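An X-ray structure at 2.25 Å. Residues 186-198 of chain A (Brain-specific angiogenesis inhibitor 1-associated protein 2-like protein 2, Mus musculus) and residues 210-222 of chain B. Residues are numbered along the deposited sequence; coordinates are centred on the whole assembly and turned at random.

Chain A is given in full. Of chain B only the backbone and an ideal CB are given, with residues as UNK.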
# COMPACT_ATOMS: atom_id res chain seq x y z
N TYR A 186 7.09 11.80 24.53
CA TYR A 186 6.38 10.58 24.13
C TYR A 186 4.98 10.89 23.59
O TYR A 186 4.58 10.40 22.52
CB TYR A 186 6.29 9.59 25.28
CG TYR A 186 7.60 8.91 25.56
CD1 TYR A 186 8.16 8.05 24.64
CD2 TYR A 186 8.29 9.13 26.76
CE1 TYR A 186 9.36 7.43 24.87
CE2 TYR A 186 9.50 8.51 27.01
CZ TYR A 186 10.03 7.65 26.05
OH TYR A 186 11.22 7.01 26.25
N ARG A 187 4.25 11.72 24.33
CA ARG A 187 2.90 12.11 23.95
C ARG A 187 2.84 12.75 22.56
O ARG A 187 1.87 12.56 21.85
CB ARG A 187 2.31 13.08 24.98
CG ARG A 187 1.05 13.79 24.51
CD ARG A 187 0.30 14.48 25.66
NE ARG A 187 -0.25 13.51 26.60
CZ ARG A 187 0.06 13.44 27.90
NH1 ARG A 187 -0.49 12.49 28.65
NH2 ARG A 187 0.91 14.32 28.43
N PHE A 188 3.85 13.54 22.22
CA PHE A 188 3.87 14.23 20.93
C PHE A 188 4.07 13.21 19.82
O PHE A 188 3.53 13.37 18.73
CB PHE A 188 4.99 15.27 20.91
CG PHE A 188 5.61 15.49 19.54
CD1 PHE A 188 6.56 14.60 19.04
CD2 PHE A 188 5.28 16.61 18.78
CE1 PHE A 188 7.14 14.81 17.79
CE2 PHE A 188 5.85 16.83 17.54
CZ PHE A 188 6.79 15.92 17.04
N LEU A 189 4.84 12.16 20.09
CA LEU A 189 5.08 11.10 19.13
C LEU A 189 3.80 10.30 18.94
O LEU A 189 3.35 10.06 17.81
CB LEU A 189 6.22 10.19 19.60
CG LEU A 189 6.92 9.32 18.56
CD1 LEU A 189 7.34 10.16 17.36
CD2 LEU A 189 8.14 8.61 19.17
N ALA A 190 3.19 9.93 20.06
CA ALA A 190 1.91 9.25 20.03
C ALA A 190 0.80 10.06 19.34
O ALA A 190 -0.03 9.50 18.65
CB ALA A 190 1.50 8.83 21.43
N GLU A 191 0.79 11.38 19.54
CA GLU A 191 -0.30 12.20 18.98
C GLU A 191 -0.16 12.32 17.46
O GLU A 191 -1.14 12.14 16.74
CB GLU A 191 -0.34 13.59 19.62
CG GLU A 191 -0.66 13.58 21.14
CD GLU A 191 -0.89 14.97 21.75
OE1 GLU A 191 -0.45 15.99 21.17
OE2 GLU A 191 -1.51 15.05 22.84
N LYS A 192 1.04 12.62 16.99
CA LYS A 192 1.28 12.72 15.55
C LYS A 192 0.93 11.42 14.83
O LYS A 192 0.48 11.44 13.70
CB LYS A 192 2.73 13.10 15.27
CG LYS A 192 3.05 14.53 15.60
CD LYS A 192 2.53 15.45 14.52
CE LYS A 192 3.30 16.75 14.52
NZ LYS A 192 2.56 17.78 13.74
N HIS A 193 1.15 10.29 15.49
CA HIS A 193 0.86 9.01 14.87
C HIS A 193 -0.60 8.66 14.98
O HIS A 193 -1.12 7.86 14.19
CB HIS A 193 1.75 7.92 15.45
CG HIS A 193 3.11 7.89 14.82
ND1 HIS A 193 4.16 8.67 15.26
CD2 HIS A 193 3.57 7.23 13.73
CE1 HIS A 193 5.21 8.46 14.50
NE2 HIS A 193 4.88 7.59 13.56
N LEU A 194 -1.28 9.29 15.93
CA LEU A 194 -2.73 9.18 16.02
C LEU A 194 -3.39 9.93 14.86
O LEU A 194 -4.38 9.47 14.31
CB LEU A 194 -3.23 9.74 17.35
CG LEU A 194 -4.26 8.92 18.13
CD1 LEU A 194 -4.96 9.80 19.17
CD2 LEU A 194 -5.27 8.28 17.21
N LEU A 195 -2.85 11.09 14.51
CA LEU A 195 -3.35 11.83 13.35
C LEU A 195 -3.15 11.02 12.06
O LEU A 195 -4.04 10.90 11.22
CB LEU A 195 -2.69 13.21 13.24
CG LEU A 195 -2.51 13.79 11.83
CD1 LEU A 195 -3.86 14.11 11.19
CD2 LEU A 195 -1.58 15.01 11.79
N LEU A 196 -1.97 10.43 11.90
CA LEU A 196 -1.76 9.58 10.74
C LEU A 196 -2.77 8.44 10.71
O LEU A 196 -3.43 8.22 9.69
CB LEU A 196 -0.35 9.02 10.72
CG LEU A 196 0.84 9.98 10.77
CD1 LEU A 196 1.98 9.31 10.03
CD2 LEU A 196 0.53 11.35 10.19
N SER A 197 -2.91 7.73 11.83
CA SER A 197 -3.84 6.60 11.93
C SER A 197 -5.25 7.00 11.54
O SER A 197 -6.01 6.20 10.99
CB SER A 197 -3.85 6.01 13.34
OG SER A 197 -2.60 5.46 13.68
N ASN A 198 -5.59 8.26 11.84
CA ASN A 198 -6.92 8.79 11.59
C ASN A 198 -7.17 9.12 10.12
O ASN A 198 -8.22 8.79 9.58
CB ASN A 198 -7.16 10.03 12.45
CG ASN A 198 -8.51 10.00 13.13
OD1 ASN A 198 -9.21 11.02 13.22
ND2 ASN A 198 -8.90 8.82 13.62
N UNK B 210 -10.75 -3.28 12.65
CA UNK B 210 -9.69 -3.34 13.64
C UNK B 210 -9.13 -1.96 14.01
O UNK B 210 -8.80 -1.72 15.17
CB UNK B 210 -8.56 -4.23 13.12
N UNK B 211 -9.02 -1.08 13.03
CA UNK B 211 -8.40 0.23 13.25
C UNK B 211 -9.32 1.25 13.93
O UNK B 211 -8.86 2.05 14.75
CB UNK B 211 -7.93 0.80 11.91
N UNK B 212 -10.61 1.25 13.59
CA UNK B 212 -11.50 2.24 14.16
C UNK B 212 -11.61 2.08 15.69
O UNK B 212 -11.74 3.07 16.42
CB UNK B 212 -12.88 2.13 13.51
N UNK B 213 -11.54 0.84 16.16
CA UNK B 213 -11.56 0.54 17.60
C UNK B 213 -10.31 1.04 18.32
O UNK B 213 -10.42 1.70 19.37
CB UNK B 213 -11.70 -0.97 17.82
N UNK B 214 -9.15 0.70 17.78
CA UNK B 214 -7.88 1.15 18.32
C UNK B 214 -7.78 2.66 18.40
O UNK B 214 -7.34 3.20 19.41
CB UNK B 214 -6.73 0.60 17.47
N UNK B 215 -8.20 3.34 17.33
CA UNK B 215 -8.11 4.80 17.27
C UNK B 215 -8.95 5.50 18.35
O UNK B 215 -8.51 6.52 18.90
CB UNK B 215 -8.55 5.28 15.89
N UNK B 216 -10.12 4.96 18.66
CA UNK B 216 -10.96 5.48 19.75
C UNK B 216 -10.23 5.37 21.08
O UNK B 216 -10.13 6.33 21.82
CB UNK B 216 -12.29 4.73 19.82
N UNK B 217 -9.72 4.17 21.38
CA UNK B 217 -8.91 3.94 22.58
C UNK B 217 -7.72 4.89 22.68
O UNK B 217 -7.54 5.57 23.70
CB UNK B 217 -8.41 2.49 22.60
N UNK B 218 -6.91 4.91 21.63
CA UNK B 218 -5.72 5.74 21.61
C UNK B 218 -6.06 7.21 21.89
O UNK B 218 -5.35 7.90 22.62
CB UNK B 218 -5.01 5.61 20.26
N UNK B 219 -7.17 7.66 21.33
CA UNK B 219 -7.65 9.03 21.51
C UNK B 219 -7.94 9.37 22.97
O UNK B 219 -7.60 10.46 23.42
CB UNK B 219 -8.91 9.25 20.67
N UNK B 220 -8.59 8.45 23.68
CA UNK B 220 -8.95 8.63 25.09
C UNK B 220 -7.75 8.52 26.04
O UNK B 220 -7.67 9.25 27.03
CB UNK B 220 -10.01 7.59 25.48
N UNK B 221 -6.83 7.62 25.71
CA UNK B 221 -5.67 7.30 26.54
C UNK B 221 -4.56 8.35 26.51
O UNK B 221 -3.88 8.57 27.51
CB UNK B 221 -5.09 5.95 26.10
N UNK B 222 -4.36 8.98 25.36
CA UNK B 222 -3.23 9.88 25.15
C UNK B 222 -3.51 11.30 25.59
O UNK B 222 -2.80 12.22 25.18
CB UNK B 222 -2.83 9.88 23.67

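Two helices of two copies of one protein run nearly antiparallel, their axes 10.4 Å apart at closest approach and their N-to-C directions 151° apart.

Position 210 has nothing of chain A within reach, so this contact sets no rule there; the residue is Met B210. At 211 the CB points toward chain A but finds nothing within 5.5 Å. A short side chain would leave a gap, whereas a longer apolar one, leucine, isoleucine or methionine, could span it. Leu B211 does so, its CD1 3.7 Å from Ser A197 O. Positions 212, 213 and 214 do not engage this helix, so it sets no demand there; they are Gln B212, Asn B213 and Arg B214.

Position 215 is tighter. Its CB points toward chain A, and the ideal CB lies 4.2 Å from Asn A198 ND2 and 4.6 Å from Leu A194 CD2. The close neighbours favour something compact, such as alanine, valine or perhaps threonine. Val B215 spreads its branches over the site: CG1 packs 4.2 Å from Leu A194 CD2 and comes within 3.1 Å of Asn A198 ND2, while CG2 is 3.9 Å from Ser A197 CB.

At 216 the CB points away, and 217 is out of reach; the residues are Leu B216 and Leu B217, neither of which touches chain A here.

The ideal CB at 218 points toward chain A, 4.0 Å from Leu A194 CG. The leucine invites an apolar partner, and leucine, methionine or an aromatic residue could all answer. Trp B218, with chi1 in m, sets Leu A194 CD2 at the edge of its ring. The ring also reaches Ser A197, with CZ3 3.7 Å from OG; that hydroxyl already donates to His A193 O in its own helix.

Position 219 points sideways, with its ideal CB 4.3 Å from Leu A194 CD1. A side chain with an aliphatic start suits it, and a long one can run on toward Asn A198. Lys B219 lays its CG 3.7 Å from Leu A194 CD1. Its NZ ends 3.4 Å from Asn A198 ND2, but both are donors, so the pair makes no hydrogen bond.

Position 220 points away, and the CB at 221 is out of reach: they hold Glu B220 and Gln B221. The backbone of 221 still matters, because a water accepts from Arg A187 NH1 and donates to Gln B221 O.

At 222 the CB points sideways, about 5.0 Å from Ala A190 CB, Glu A191 CG and Leu A194 CD1. Alanine, serine or threonine would fit. Ser B222, chi1 in p, turns its OG back to donate to Trp B218 O at 3.1 Å, leaving OG 3.9 Å from Leu A194 CD1. The direct hydrogen bond between the stretches asks for no particular side chain on chain B: Arg A187 NE donates to Ser B222 O at 3.2 Å.

Chain B 210-222: MLQNRVLLWKEQS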
# COMPACT_ATOMS: atom_id res chain seq x y z
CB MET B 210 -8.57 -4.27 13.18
CG MET B 210 -7.19 -3.72 13.44
SD MET B 210 -5.92 -5.00 13.49
CE MET B 210 -4.46 -4.04 13.07
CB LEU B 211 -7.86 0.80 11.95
CG LEU B 211 -6.51 1.53 11.95
CD1 LEU B 211 -6.47 2.54 10.82
CD2 LEU B 211 -6.20 2.21 13.28
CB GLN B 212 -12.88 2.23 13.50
CG GLN B 212 -13.69 0.95 13.68
CD GLN B 212 -15.00 0.98 12.89
OE1 GLN B 212 -15.18 1.82 12.01
NE2 GLN B 212 -15.92 0.07 13.22
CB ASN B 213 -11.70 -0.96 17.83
CG ASN B 213 -13.02 -1.50 17.34
OD1 ASN B 213 -13.19 -2.71 17.17
ND2 ASN B 213 -13.98 -0.60 17.11
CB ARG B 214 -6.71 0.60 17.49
CG ARG B 214 -6.03 -0.62 18.11
CD ARG B 214 -7.02 -1.74 18.37
NE ARG B 214 -6.42 -3.06 18.19
CZ ARG B 214 -7.09 -4.12 17.74
NH1 ARG B 214 -8.38 -4.02 17.42
NH2 ARG B 214 -6.46 -5.29 17.59
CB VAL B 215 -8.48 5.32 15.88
CG1 VAL B 215 -8.95 6.75 15.98
CG2 VAL B 215 -7.27 5.22 14.95
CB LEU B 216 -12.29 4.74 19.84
CG LEU B 216 -13.18 4.72 18.59
CD1 LEU B 216 -14.38 3.77 18.77
CD2 LEU B 216 -13.65 6.13 18.19
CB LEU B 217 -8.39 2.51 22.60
CG LEU B 217 -9.15 1.49 23.45
CD1 LEU B 217 -8.65 1.52 24.89
CD2 LEU B 217 -10.65 1.74 23.38
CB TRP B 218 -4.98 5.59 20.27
CG TRP B 218 -4.42 4.20 20.01
CD1 TRP B 218 -4.11 3.25 20.95
CD2 TRP B 218 -4.06 3.62 18.74
NE1 TRP B 218 -3.61 2.12 20.35
CE2 TRP B 218 -3.57 2.32 18.99
CE3 TRP B 218 -4.13 4.07 17.42
CZ2 TRP B 218 -3.15 1.47 17.97
CZ3 TRP B 218 -3.71 3.22 16.40
CH2 TRP B 218 -3.22 1.94 16.69
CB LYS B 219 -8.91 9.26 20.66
CG LYS B 219 -8.64 9.52 19.19
CD LYS B 219 -9.91 9.94 18.45
CE LYS B 219 -9.64 10.07 16.97
NZ LYS B 219 -10.89 9.98 16.16
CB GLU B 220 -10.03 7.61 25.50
CG GLU B 220 -11.41 7.87 24.86
CD GLU B 220 -12.32 6.64 24.82
OE1 GLU B 220 -11.84 5.51 25.07
OE2 GLU B 220 -13.54 6.79 24.53
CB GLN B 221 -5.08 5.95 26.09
CG GLN B 221 -5.31 4.77 27.03
CD GLN B 221 -6.78 4.51 27.32
OE1 GLN B 221 -7.64 5.33 27.02
NE2 GLN B 221 -7.06 3.35 27.91
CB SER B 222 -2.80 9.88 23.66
OG SER B 222 -3.76 10.51 22.83
O HOH W 1 -2.15 10.21 28.57
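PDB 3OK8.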